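Local coordinates for protein N-acetylneuraminate epimerase (Escherichia coli, PDB 2UVK) that catalyses the interconversion of the alpha and beta anomers of the sialic acid N-acetylneuraminate, as a homodimeric periplasmic Kelch-repeat beta-propeller, at residues Lys202-Asn207 / Val219-Phe224; Gly245-Ile250 / Leu319-Gly324; Leu255-Gly260 / Asp288-His293. All coordinates share one frame; numbering follows the deposited sequence.

From the N terminus, interaction 1 comes first: strand 202-206 pairs with strand 219-223, closing a short loop within one four-stranded propeller blade. It is complete before interaction 2 opens at 245-250. That contact spans the longest loop of the three, reaching to 319-324 and joining two successive blades through side chains. Interaction 3 is nested inside this loop, where 255-260 and 288-293 pair as the two middle strands of the blade that 247-251 begins. Of interaction 2, only the 245-250 side belongs to that sheet, G249 O and F247 N facing I256 N and A258 O across neighbouring strands. The blade of interaction 1 packs on it through W204 and L255, and through I206 and F257.

Interaction 1 of 3, residues Lys202-Asn207 / Val219-Phe224; sequences KTWLIN and VFELDF
W204 and E221 meet on the two middle strands of a four-stranded Kelch blade of the beta-propeller, 202-206 running antiparallel to 219-223. Four backbone hydrogen bonds join the hydrogen-bonded pairs T203-L222 and L205-F220, the shortest from L222 N to T203 O at 2.7 Å. Between them W204 and E221 form a non-hydrogen-bonded pair whose side chains run side by side on the face shared with K202, I206, V219 and D223. E221 CG, anti to its backbone N (chi1 -176°), lies beside the indole near W204 NE1. W204 NE1 donates to the anti lone pair of E221 OE2 at 3.2 Å, a bent bond of 140° at the hydrogen, with the acceptor tilted out of the ring plane. K202 CB lies over one face of the indole, toward its rim. A leucine in place of W204 would probably leave E221 OE2 without this N-H and open a gap toward W292 and L255 of the next blade.

On the T203, L205, F220 and L222 face the closest side-chain contact is apolar: L205 CD1 meets L222 CD1 at 3.7 Å, with L205 also on V113 of the preceding blade.

The charged groups come together through solvent. K202 CE lies 3.5 Å from D223 OD1, which also bonds T225 OG1, while K202 NZ stays 4.4 Å from both E221 OE1 and D223 OD2, too far for a salt bridge. A single water bridges all three, accepting from K202 NZ at 2.9 Å and donating to E221 OE1 at 2.8 Å and to D223 OD2.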
loop_
_atom_site.group_PDB
_atom_site.type_symbol
_atom_site.label_atom_id
_atom_site.label_comp_id
_atom_site.label_asym_id
_atom_site.label_seq_id
_atom_site.Cartn_x
_atom_site.Cartn_y
_atom_site.Cartn_z
ATOM N N LYS B 202 24.948 8.526 -2.771
ATOM C CA LYS B 202 23.910 9.390 -3.356
ATOM C C LYS B 202 23.066 8.640 -4.379
ATOM O O LYS B 202 23.600 7.871 -5.160
ATOM C CB LYS B 202 24.522 10.580 -4.064
ATOM C CG LYS B 202 25.361 11.487 -3.156
ATOM C CD LYS B 202 24.572 12.093 -2.014
ATOM C CE LYS B 202 25.430 13.078 -1.206
ATOM N NZ LYS B 202 25.797 14.257 -2.023
ATOM N N THR B 203 21.756 8.877 -4.340
ATOM C CA THR B 203 20.852 8.408 -5.399
ATOM C C THR B 203 19.948 9.571 -5.813
ATOM O O THR B 203 19.506 10.358 -4.980
ATOM C CB THR B 203 20.019 7.267 -4.877
ATOM O OG1 THR B 203 20.888 6.170 -4.566
ATOM C CG2 THR B 203 18.930 6.848 -5.918
ATOM N N TRP B 204 19.675 9.650 -7.113
ATOM C CA TRP B 204 18.837 10.678 -7.699
ATOM C C TRP B 204 17.614 10.047 -8.371
ATOM O O TRP B 204 17.756 9.019 -9.017
ATOM C CB TRP B 204 19.643 11.469 -8.724
ATOM C CG TRP B 204 20.833 12.159 -8.126
ATOM C CD1 TRP B 204 20.837 13.393 -7.573
ATOM C CD2 TRP B 204 22.185 11.661 -8.037
ATOM N NE1 TRP B 204 22.097 13.698 -7.127
ATOM C CE2 TRP B 204 22.944 12.657 -7.386
ATOM C CE3 TRP B 204 22.821 10.476 -8.410
ATOM C CZ2 TRP B 204 24.313 12.508 -7.130
ATOM C CZ3 TRP B 204 24.184 10.333 -8.156
ATOM C CH2 TRP B 204 24.908 11.347 -7.513
ATOM N N LEU B 205 16.446 10.670 -8.178
ATOM C CA LEU B 205 15.138 10.257 -8.751
ATOM C C LEU B 205 14.664 11.399 -9.623
ATOM O O LEU B 205 14.357 12.482 -9.121
ATOM C CB LEU B 205 14.121 9.988 -7.646
ATOM C CG LEU B 205 14.515 9.010 -6.539
ATOM C CD1 LEU B 205 13.407 8.941 -5.471
ATOM C CD2 LEU B 205 14.791 7.635 -7.106
ATOM N N ILE B 206 14.626 11.190 -10.942
ATOM C CA ILE B 206 14.411 12.255 -11.899
ATOM C C ILE B 206 13.056 12.141 -12.597
ATOM O O ILE B 206 12.782 11.155 -13.297
ATOM C CB ILE B 206 15.541 12.341 -12.960
ATOM C CG1 ILE B 206 16.940 12.370 -12.291
ATOM C CG2 ILE B 206 15.325 13.531 -13.852
ATOM C CD1 ILE B 206 18.096 12.158 -13.229
ATOM N N ASN B 207 12.233 13.165 -12.426
ATOM C CA ASN B 207 10.937 13.277 -13.058
ATOM C C ASN B 207 10.013 12.080 -12.723
ATOM O O ASN B 207 10.047 11.601 -11.593
ATOM C CB ASN B 207 11.083 13.500 -14.578
ATOM C CG ASN B 207 11.627 14.868 -14.955
ATOM O OD1 ASN B 207 12.329 15.567 -14.174
ATOM N ND2 ASN B 207 11.326 15.255 -16.164
ATOM N N VAL B 219 13.530 16.697 -9.310
ATOM C CA VAL B 219 14.691 15.865 -9.148
ATOM C C VAL B 219 14.922 15.762 -7.666
ATOM O O VAL B 219 15.138 16.775 -7.006
ATOM C CB VAL B 219 15.942 16.465 -9.782
ATOM C CG1 VAL B 219 17.173 15.600 -9.515
ATOM C CG2 VAL B 219 15.691 16.716 -11.250
ATOM N N PHE B 220 14.847 14.557 -7.121
ATOM C CA PHE B 220 15.106 14.325 -5.714
ATOM C C PHE B 220 16.441 13.642 -5.509
ATOM O O PHE B 220 16.820 12.763 -6.264
ATOM C CB PHE B 220 14.008 13.470 -5.104
ATOM C CG PHE B 220 12.632 14.032 -5.295
ATOM C CD1 PHE B 220 12.188 15.077 -4.507
ATOM C CD2 PHE B 220 11.766 13.499 -6.250
ATOM C CE1 PHE B 220 10.948 15.592 -4.674
ATOM C CE2 PHE B 220 10.493 14.006 -6.411
ATOM C CZ PHE B 220 10.078 15.055 -5.617
ATOM N N GLU B 221 17.144 14.042 -4.451
ATOM C CA GLU B 221 18.374 13.431 -4.064
ATOM C C GLU B 221 18.186 12.754 -2.720
ATOM O O GLU B 221 17.719 13.365 -1.736
ATOM C CB GLU B 221 19.443 14.524 -3.948
ATOM C CG GLU B 221 20.810 14.037 -3.652
ATOM C CD GLU B 221 21.728 15.209 -3.536
ATOM O OE1 GLU B 221 21.715 15.821 -2.434
ATOM O OE2 GLU B 221 22.355 15.549 -4.573
ATOM N N LEU B 222 18.581 11.502 -2.664
ATOM C CA LEU B 222 18.659 10.751 -1.432
ATOM C C LEU B 222 20.119 10.740 -1.028
ATOM O O LEU B 222 20.948 10.264 -1.773
ATOM C CB LEU B 222 18.158 9.304 -1.608
ATOM C CG LEU B 222 16.640 9.109 -1.778
ATOM C CD1 LEU B 222 16.035 9.859 -2.976
ATOM C CD2 LEU B 222 16.317 7.605 -1.883
ATOM N N ASP B 223 20.392 11.268 0.160
ATOM C CA ASP B 223 21.742 11.403 0.689
ATOM C C ASP B 223 21.930 10.428 1.859
ATOM O O ASP B 223 21.383 10.623 2.945
ATOM C CB ASP B 223 21.913 12.850 1.100
ATOM C CG ASP B 223 23.302 13.146 1.656
ATOM O OD1 ASP B 223 24.059 12.200 1.948
ATOM O OD2 ASP B 223 23.620 14.347 1.804
ATOM N N PHE B 224 22.684 9.367 1.610
ATOM C CA PHE B 224 22.971 8.339 2.600
ATOM C C PHE B 224 24.317 8.572 3.313
ATOM O O PHE B 224 24.800 7.650 3.955
ATOM C CB PHE B 224 23.072 6.959 1.927
ATOM C CG PHE B 224 21.755 6.412 1.371
ATOM C CD1 PHE B 224 21.000 5.537 2.122
ATOM C CD2 PHE B 224 21.339 6.715 0.083
ATOM C CE1 PHE B 224 19.819 5.006 1.618
ATOM C CE2 PHE B 224 20.150 6.159 -0.432
ATOM C CZ PHE B 224 19.413 5.328 0.348
HETATM O O HOH W 1 23.871 15.885 -0.584
#

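Interaction 2 of 3, residues Gly245-Ile250 / Leu319-Gly324; sequences GGFAGI and LLIIGG
F247 and I321 bring together two successive blades of the beta-propeller: strand 247-251 is the first strand of its sheet, and strand 318-322 is the second strand of the next. The short segments 247-250 and 319-322 run roughly antiparallel, their axes 6.7 Å apart at closest approach, and pack through side chains rather than as neighbours in one sheet.

The aromatic contact is a CH-pi interaction. I321 CG2 sits over one face of the F247 ring, 3.7 Å from its centroid and 27° off the normal, displaced toward the rim, where F247 CE1 is 3.3 Å away. I321 CG2 is anti to its own backbone N, while CG1 is anti to the carbonyl carbon (chi1 -69°) and passes near F247 CD1. I321 CD1 lies beside the base of the phenylalanine, 3.8 Å from F247 CB. The two side chains cross at about a right angle. R307 touches both and also donates a hydrogen bond to G323 O.

The aliphatic contacts belong to L319, whose methyls press on the backbone of the facing strand. L319 CD2 lies 4.4 Å from F247 CB. A side chain on G249 would point toward L319 and collide with CD1, so the bare backbone there lets the leucine come close. S312 OG, bonded to A248 N, lies on the same interface. The tightest leucine contact is that of L319 CD1, 3.2 Å from A248 O.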
loop_
_atom_site.group_PDB
_atom_site.type_symbol
_atom_site.label_atom_id
_atom_site.label_comp_id
_atom_site.label_asym_id
_atom_site.label_seq_id
_atom_site.Cartn_x
_atom_site.Cartn_y
_atom_site.Cartn_z
ATOM N N GLY B 245 9.624 7.832 -17.961
ATOM C CA GLY B 245 10.318 6.871 -18.793
ATOM C C GLY B 245 11.579 7.398 -19.443
ATOM O O GLY B 245 12.021 6.885 -20.467
ATOM N N GLY B 246 12.180 8.436 -18.852
ATOM C CA GLY B 246 13.475 8.909 -19.312
ATOM C C GLY B 246 14.629 7.974 -18.958
ATOM O O GLY B 246 14.489 7.052 -18.154
ATOM N N PHE B 247 15.783 8.259 -19.566
ATOM C CA PHE B 247 17.025 7.502 -19.383
ATOM C C PHE B 247 18.014 8.293 -18.543
ATOM O O PHE B 247 18.071 9.529 -18.626
ATOM C CB PHE B 247 17.657 7.221 -20.740
ATOM C CG PHE B 247 16.775 6.431 -21.663
ATOM C CD1 PHE B 247 16.867 5.046 -21.720
ATOM C CD2 PHE B 247 15.874 7.078 -22.496
ATOM C CE1 PHE B 247 16.057 4.336 -22.565
ATOM C CE2 PHE B 247 15.054 6.346 -23.321
ATOM C CZ PHE B 247 15.175 4.987 -23.370
ATOM N N ALA B 248 18.830 7.590 -17.760
ATOM C CA ALA B 248 19.751 8.330 -16.877
ATOM C C ALA B 248 20.945 7.524 -16.447
ATOM O O ALA B 248 20.886 6.305 -16.332
ATOM C CB ALA B 248 19.011 8.863 -15.672
ATOM N N GLY B 249 22.069 8.222 -16.291
ATOM C CA GLY B 249 23.278 7.600 -15.833
ATOM C C GLY B 249 24.253 8.667 -15.395
ATOM O O GLY B 249 23.933 9.850 -15.335
ATOM N N ILE B 250 25.443 8.232 -15.041
ATOM C CA ILE B 250 26.418 9.176 -14.533
ATOM C C ILE B 250 27.615 9.023 -15.428
ATOM O O ILE B 250 27.931 7.916 -15.863
ATOM C CB ILE B 250 26.692 8.938 -13.017
ATOM C CG1 ILE B 250 27.562 10.056 -12.436
ATOM C CG2 ILE B 250 27.271 7.550 -12.775
ATOM C CD1 ILE B 250 27.263 10.340 -10.970
ATOM N N LEU B 319 26.542 6.608 -20.253
ATOM C CA LEU B 319 25.171 6.090 -20.179
ATOM C C LEU B 319 24.890 5.255 -21.429
ATOM O O LEU B 319 24.925 5.767 -22.545
ATOM C CB LEU B 319 24.190 7.237 -20.071
ATOM C CG LEU B 319 22.713 6.865 -20.251
ATOM C CD1 LEU B 319 22.334 5.851 -19.201
ATOM C CD2 LEU B 319 21.899 8.132 -20.143
ATOM N N LEU B 320 24.620 3.968 -21.223
ATOM C CA LEU B 320 24.258 3.050 -22.281
ATOM C C LEU B 320 22.725 2.947 -22.286
ATOM O O LEU B 320 22.140 2.588 -21.270
ATOM C CB LEU B 320 24.877 1.681 -21.986
ATOM C CG LEU B 320 24.499 0.496 -22.874
ATOM C CD1 LEU B 320 24.716 0.818 -24.343
ATOM C CD2 LEU B 320 25.224 -0.782 -22.440
ATOM N N ILE B 321 22.105 3.277 -23.421
ATOM C CA ILE B 321 20.643 3.198 -23.578
ATOM C C ILE B 321 20.343 2.068 -24.539
ATOM O O ILE B 321 20.899 2.018 -25.626
ATOM C CB ILE B 321 20.085 4.517 -24.164
ATOM C CG1 ILE B 321 20.217 5.650 -23.149
ATOM C CG2 ILE B 321 18.624 4.335 -24.706
ATOM C CD1 ILE B 321 19.934 7.007 -23.722
ATOM N N ILE B 322 19.447 1.165 -24.150
ATOM C CA ILE B 322 19.153 0.006 -24.972
ATOM C C ILE B 322 17.634 -0.044 -25.195
ATOM O O ILE B 322 16.863 -0.089 -24.245
ATOM C CB ILE B 322 19.610 -1.315 -24.327
ATOM C CG1 ILE B 322 21.098 -1.252 -23.912
ATOM C CG2 ILE B 322 19.380 -2.474 -25.298
ATOM C CD1 ILE B 322 21.583 -2.514 -23.210
ATOM N N GLY B 323 17.248 -0.045 -26.458
ATOM C CA GLY B 323 15.824 -0.135 -26.836
ATOM C C GLY B 323 15.027 1.094 -26.450
ATOM O O GLY B 323 15.538 2.203 -26.363
ATOM N N GLY B 324 13.750 0.875 -26.223
ATOM C CA GLY B 324 12.820 1.935 -25.945
ATOM C C GLY B 324 11.681 2.003 -26.946
ATOM O O GLY B 324 11.548 1.137 -27.793
#

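Interaction 3 of 3, residues Leu255-Gly260 / Asp288-His293; sequences LIFAGG and DIHLWH
W292 CG stands anti to its backbone N (chi1 -173°), whereas L255 CG is anti to its carbonyl carbon; from these two settings the side chains run side by side. L255 CG lies 3.6 Å from W292 CE3, with L255 CD1 also near W292 CE3. On the same face F257 and H290 run side by side, F257 CD2 being 4.1 Å from H290 CD2.

The other face is aliphatic. I256 touches two partners, its CG2 reaching I289 CG2 at 4.0 Å and its CG1 reaching L291 CD1 at 3.9 Å, and A258 CB meets I289 CG1.

The antiparallel backbones are joined by paired bonds at L255-W292 and F257-H290. H290 N to F257 O is almost straight (178°), while L255 N to W292 O is strongly bent (131°). Past A258, G259 N adds a bond of 3.1 Å to D288 O.

These are the two middle strands of a propeller blade, flanked by 247-251 and 296-302. The I256, A258, I289 and L291 face packs on strand 335-341 of the following blade, while L255, F257 and W292 face the preceding one, where W292 meets W204.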
loop_
_atom_site.group_PDB
_atom_site.type_symbol
_atom_site.label_atom_id
_atom_site.label_comp_id
_atom_site.label_asym_id
_atom_site.label_seq_id
_atom_site.Cartn_x
_atom_site.Cartn_y
_atom_site.Cartn_z
ATOM N N LEU B 255 25.516 13.978 -13.871
ATOM C CA LEU B 255 24.385 13.093 -14.262
ATOM C C LEU B 255 23.972 13.356 -15.716
ATOM O O LEU B 255 23.937 14.502 -16.151
ATOM C CB LEU B 255 23.153 13.284 -13.375
ATOM C CG LEU B 255 23.234 13.285 -11.851
ATOM C CD1 LEU B 255 21.846 13.629 -11.317
ATOM C CD2 LEU B 255 23.714 11.966 -11.293
ATOM N N ILE B 256 23.663 12.288 -16.453
ATOM C CA ILE B 256 23.085 12.378 -17.794
ATOM C C ILE B 256 21.602 11.993 -17.697
ATOM O O ILE B 256 21.293 10.927 -17.159
ATOM C CB ILE B 256 23.753 11.409 -18.774
ATOM C CG1 ILE B 256 25.246 11.685 -18.869
ATOM C CG2 ILE B 256 23.107 11.536 -20.166
ATOM C CD1 ILE B 256 26.019 10.534 -19.460
ATOM N N PHE B 257 20.715 12.872 -18.162
ATOM C CA PHE B 257 19.252 12.568 -18.260
ATOM C C PHE B 257 18.800 12.838 -19.676
ATOM O O PHE B 257 18.929 13.954 -20.177
ATOM C CB PHE B 257 18.434 13.433 -17.299
ATOM C CG PHE B 257 16.925 13.124 -17.288
ATOM C CD1 PHE B 257 16.475 11.861 -16.991
ATOM C CD2 PHE B 257 15.978 14.130 -17.503
ATOM C CE1 PHE B 257 15.097 11.576 -16.948
ATOM C CE2 PHE B 257 14.618 13.858 -17.477
ATOM C CZ PHE B 257 14.176 12.552 -17.215
ATOM N N ALA B 258 18.249 11.807 -20.318
ATOM C CA ALA B 258 17.904 11.882 -21.740
ATOM C C ALA B 258 16.521 11.299 -22.006
ATOM O O ALA B 258 16.104 10.358 -21.376
ATOM C CB ALA B 258 18.931 11.167 -22.589
ATOM N N GLY B 259 15.836 11.898 -22.967
ATOM C CA GLY B 259 14.567 11.359 -23.447
ATOM C C GLY B 259 13.441 11.389 -22.435
ATOM O O GLY B 259 13.407 12.227 -21.532
ATOM N N GLY B 260 12.513 10.438 -22.572
ATOM C CA GLY B 260 11.292 10.445 -21.809
ATOM C C GLY B 260 10.135 10.927 -22.661
ATOM O O GLY B 260 10.336 11.445 -23.756
ATOM N N ASP B 288 15.776 15.706 -25.796
ATOM C CA ASP B 288 16.724 16.472 -24.969
ATOM C C ASP B 288 17.685 15.588 -24.195
ATOM O O ASP B 288 17.312 14.522 -23.716
ATOM C CB ASP B 288 15.963 17.339 -23.970
ATOM C CG ASP B 288 15.326 18.562 -24.607
ATOM O OD1 ASP B 288 15.649 18.901 -25.775
ATOM O OD2 ASP B 288 14.492 19.186 -23.920
ATOM N N ILE B 289 18.929 16.048 -24.066
ATOM C CA ILE B 289 19.915 15.422 -23.173
ATOM C C ILE B 289 20.393 16.525 -22.248
ATOM O O ILE B 289 20.898 17.550 -22.717
ATOM C CB ILE B 289 21.124 14.837 -23.902
ATOM C CG1 ILE B 289 20.692 13.781 -24.917
ATOM C CG2 ILE B 289 22.099 14.209 -22.902
ATOM C CD1 ILE B 289 21.809 13.316 -25.836
ATOM N N HIS B 290 20.163 16.328 -20.955
ATOM C CA HIS B 290 20.547 17.270 -19.914
ATOM C C HIS B 290 21.721 16.694 -19.170
ATOM O O HIS B 290 21.799 15.477 -18.930
ATOM C CB HIS B 290 19.391 17.529 -18.949
ATOM C CG HIS B 290 18.119 17.902 -19.634
ATOM N ND1 HIS B 290 17.829 19.194 -20.006
ATOM C CD2 HIS B 290 17.079 17.143 -20.060
ATOM C CE1 HIS B 290 16.659 19.221 -20.619
ATOM N NE2 HIS B 290 16.180 17.990 -20.658
ATOM N N LEU B 291 22.673 17.563 -18.843
ATOM C CA LEU B 291 23.827 17.149 -18.071
ATOM C C LEU B 291 23.794 17.893 -16.751
ATOM O O LEU B 291 23.569 19.108 -16.728
ATOM C CB LEU B 291 25.116 17.440 -18.848
ATOM C CG LEU B 291 26.400 16.873 -18.228
ATOM C CD1 LEU B 291 26.422 15.347 -18.250
ATOM C CD2 LEU B 291 27.630 17.407 -18.953
ATOM N N TRP B 292 23.982 17.174 -15.652
ATOM C CA TRP B 292 24.066 17.825 -14.341
ATOM C C TRP B 292 25.528 17.845 -13.959
ATOM O O TRP B 292 26.055 16.846 -13.486
ATOM C CB TRP B 292 23.265 17.047 -13.310
ATOM C CG TRP B 292 23.134 17.705 -11.980
ATOM C CD1 TRP B 292 22.371 18.791 -11.677
ATOM C CD2 TRP B 292 23.726 17.271 -10.747
ATOM N NE1 TRP B 292 22.465 19.072 -10.340
ATOM C CE2 TRP B 292 23.285 18.152 -9.742
ATOM C CE3 TRP B 292 24.594 16.226 -10.398
ATOM C CZ2 TRP B 292 23.685 18.026 -8.408
ATOM C CZ3 TRP B 292 24.988 16.096 -9.074
ATOM C CH2 TRP B 292 24.538 16.998 -8.092
ATOM N N HIS B 293 26.158 19.009 -14.112
ATOM C CA HIS B 293 27.606 19.103 -14.094
ATOM C C HIS B 293 27.961 20.252 -13.174
ATOM O O HIS B 293 27.404 21.347 -13.318
ATOM C CB HIS B 293 28.122 19.367 -15.498
ATOM C CG HIS B 293 27.885 20.762 -15.984
#